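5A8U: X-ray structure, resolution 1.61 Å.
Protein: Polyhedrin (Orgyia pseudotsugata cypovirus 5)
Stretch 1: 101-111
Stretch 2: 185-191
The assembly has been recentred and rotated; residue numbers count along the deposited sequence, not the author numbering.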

# COMPACT_ATOMS: atom_id res chain seq x y z
N ASP A 101 15.40 25.73 7.39
CA ASP A 101 15.82 25.69 6.00
C ASP A 101 16.05 24.22 5.61
O ASP A 101 15.60 23.78 4.55
CB ASP A 101 17.09 26.52 5.82
CG ASP A 101 17.22 27.13 4.44
OD1 ASP A 101 16.26 27.10 3.64
OD2 ASP A 101 18.31 27.68 4.15
N ILE A 102 16.72 23.46 6.47
CA ILE A 102 16.87 22.02 6.26
C ILE A 102 16.42 21.34 7.55
O ILE A 102 16.84 21.73 8.64
CB ILE A 102 18.33 21.60 6.03
CG1 ILE A 102 18.98 22.43 4.91
CG2 ILE A 102 18.40 20.10 5.73
CD1 ILE A 102 18.40 22.21 3.53
N GLY A 103 15.58 20.33 7.45
CA GLY A 103 15.07 19.71 8.65
C GLY A 103 16.12 18.79 9.26
O GLY A 103 16.90 18.18 8.54
N ALA A 104 16.15 18.74 10.59
CA ALA A 104 16.93 17.72 11.28
C ALA A 104 16.45 16.38 10.80
O ALA A 104 17.21 15.40 10.78
CB ALA A 104 16.74 17.83 12.80
N GLY A 105 15.17 16.33 10.42
CA GLY A 105 14.56 15.09 9.97
C GLY A 105 14.52 14.90 8.47
O GLY A 105 13.85 13.98 7.96
N ASP A 106 15.22 15.76 7.73
CA ASP A 106 15.41 15.52 6.30
C ASP A 106 16.67 14.70 6.09
O ASP A 106 17.76 15.14 6.44
CB ASP A 106 15.48 16.83 5.51
CG ASP A 106 14.15 17.59 5.49
OD1 ASP A 106 13.09 16.93 5.36
OD2 ASP A 106 14.18 18.85 5.59
N PRO A 107 16.53 13.49 5.54
CA PRO A 107 17.71 12.62 5.49
C PRO A 107 18.82 13.18 4.59
O PRO A 107 18.50 13.86 3.63
CB PRO A 107 17.16 11.30 4.92
CG PRO A 107 15.97 11.72 4.10
CD PRO A 107 15.35 12.88 4.87
N TYR A 108 20.08 12.88 4.88
CA TYR A 108 21.17 13.42 4.06
C TYR A 108 21.73 12.39 3.09
O TYR A 108 22.49 12.72 2.16
CB TYR A 108 22.30 14.02 4.92
CG TYR A 108 23.16 12.98 5.60
CD1 TYR A 108 24.26 12.44 4.95
CD2 TYR A 108 22.84 12.50 6.86
CE1 TYR A 108 25.04 11.47 5.56
CE2 TYR A 108 23.60 11.52 7.47
CZ TYR A 108 24.70 11.00 6.82
OH TYR A 108 25.45 10.01 7.43
N ALA A 109 21.35 11.13 3.28
CA ALA A 109 21.86 10.03 2.47
C ALA A 109 20.99 8.80 2.68
O ALA A 109 20.20 8.74 3.62
CB ALA A 109 23.31 9.71 2.86
N MET A 110 21.17 7.83 1.79
CA MET A 110 20.50 6.55 1.91
C MET A 110 21.44 5.43 1.47
O MET A 110 22.30 5.62 0.61
CB MET A 110 19.22 6.54 1.09
CG MET A 110 18.74 5.18 0.60
SD MET A 110 17.41 5.43 -0.61
CE MET A 110 18.18 6.59 -1.66
N GLN A 111 21.28 4.27 2.10
CA GLN A 111 21.86 3.03 1.59
C GLN A 111 20.70 2.16 1.08
O GLN A 111 19.73 1.95 1.79
CB GLN A 111 22.64 2.30 2.69
CG GLN A 111 23.40 1.11 2.14
CD GLN A 111 24.17 0.33 3.18
OE1 GLN A 111 24.68 -0.76 2.89
NE2 GLN A 111 24.27 0.88 4.40
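Stretch 2 (185-191) PRFPTIG

Stretch 2 lies along stretch 1, and the two run broadly in the same direction: Ile 102 and Asp 106 meet Arg 186 and Phe 187, while Met 110, later in stretch 1, meets Ile 190, later in stretch 2. Stretch 2 is loop through Pro 188, bending at Arg 186 (phi/psi -68/-31), and is extended as strand from Thr 189 to Gly 191; stretch 1 ends in strand as well. No hydrogen bond passes directly between them; 263 Å² of surface, summed over both sides, is buried between the stretches, and one water bridges them.

The first contact is made by Ile 102. Its CA-to-CB bond points sideways, but with chi1 and chi2 both m the end of the side chain comes nearer, placing CD1 of Ile 102 3.5 Å from CZ of Phe 187. This is an apolar contact at the edge of the ring, near its plane. The same CD1 of Ile 102 lies 4.4 Å from CD of Arg 186, a looser approach.

Gly 103 to Asp 106 form a type I beta turn, with phi/psi of -57/-29 at Ala 104 and -97/10 at Gly 105, closed by N of Asp 106 donating to O of Gly 103 at 3.1 Å. The Asp 106 side chain braces the same turn: N of Gly 103 donates to OD2 of Asp 106 at 2.8 Å with an N-H...O angle of 147°. An ideal CB on Gly 103 would come within 2.8 Å of that OD2, so the absence of a side chain leaves room for the carboxylate. The CA-to-CB bond of Asp 106 points toward stretch 2, and its OD2 approaches CE1 of Phe 187 obliquely at 3.9 Å. Here the backbones are nearest by CA, 7.3 Å between CA of Asp 106 and CA of Phe 187.

At Pro 107 the link is through solvent. O of Pro 107 and O of Arg 186 are 4.4 Å apart; both are acceptors, so neither can supply a proton to the other. Water 1 donates to each, 2.8 Å from O of Pro 107 and 2.8 Å from O of Arg 186, and joins the two backbones.

Tyr 108 and Ala 109 point away and make no contact. Met 110 turns back toward stretch 2, extended through chi1 and chi2 (both t) before chi3 of 50°, and its SD packs 4.1 Å from CD1 of Ile 190; the CA-to-CB bond of Ile 190 likewise points toward stretch 1. Gln 111, beyond this apolar pair, is out of reach.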

# COMPACT_ATOMS: atom_id res chain seq x y z
N PRO A 185 18.49 13.77 -5.71
CA PRO A 185 17.90 15.02 -5.22
C PRO A 185 18.28 15.31 -3.77
O PRO A 185 18.59 14.38 -3.02
CB PRO A 185 16.39 14.77 -5.31
CG PRO A 185 16.25 13.63 -6.28
CD PRO A 185 17.46 12.79 -6.12
N ARG A 186 18.31 16.58 -3.39
CA ARG A 186 18.52 16.93 -2.00
C ARG A 186 17.32 16.52 -1.13
O ARG A 186 17.50 16.20 0.05
CB ARG A 186 18.82 18.44 -1.84
CG ARG A 186 19.10 18.82 -0.39
CD ARG A 186 19.67 20.23 -0.23
NE ARG A 186 21.09 20.28 -0.59
CZ ARG A 186 21.54 20.69 -1.76
NH1 ARG A 186 20.69 21.10 -2.70
NH2 ARG A 186 22.85 20.70 -2.00
N PHE A 187 16.12 16.53 -1.70
CA PHE A 187 14.91 16.17 -0.95
C PHE A 187 14.13 15.11 -1.72
O PHE A 187 13.01 15.37 -2.19
CB PHE A 187 14.06 17.41 -0.65
CG PHE A 187 14.83 18.50 0.07
CD1 PHE A 187 15.12 18.38 1.43
CD2 PHE A 187 15.28 19.61 -0.61
CE1 PHE A 187 15.83 19.37 2.10
CE2 PHE A 187 15.99 20.60 0.05
CZ PHE A 187 16.28 20.47 1.40
N PRO A 188 14.71 13.91 -1.86
CA PRO A 188 14.13 12.94 -2.78
C PRO A 188 12.93 12.16 -2.25
O PRO A 188 12.68 12.06 -1.04
CB PRO A 188 15.29 11.96 -3.03
CG PRO A 188 15.99 11.93 -1.72
CD PRO A 188 15.94 13.39 -1.22
N THR A 189 12.18 11.62 -3.19
CA THR A 189 11.29 10.50 -2.93
C THR A 189 11.71 9.37 -3.88
O THR A 189 12.40 9.63 -4.87
CB THR A 189 9.82 10.90 -3.10
OG1 THR A 189 9.60 11.38 -4.43
CG2 THR A 189 9.47 12.03 -2.13
N ILE A 190 11.34 8.13 -3.57
CA ILE A 190 11.88 7.01 -4.34
C ILE A 190 10.84 5.96 -4.71
O ILE A 190 9.85 5.80 -4.01
CB ILE A 190 13.02 6.26 -3.60
CG1 ILE A 190 12.49 5.53 -2.36
CG2 ILE A 190 14.21 7.19 -3.30
CD1 ILE A 190 13.54 4.67 -1.71
N GLY A 191 11.11 5.27 -5.80
CA GLY A 191 10.43 4.04 -6.16
C GLY A 191 11.48 3.02 -6.58
O GLY A 191 12.55 3.39 -7.07
O HOH W 1 16.31 14.84 2.23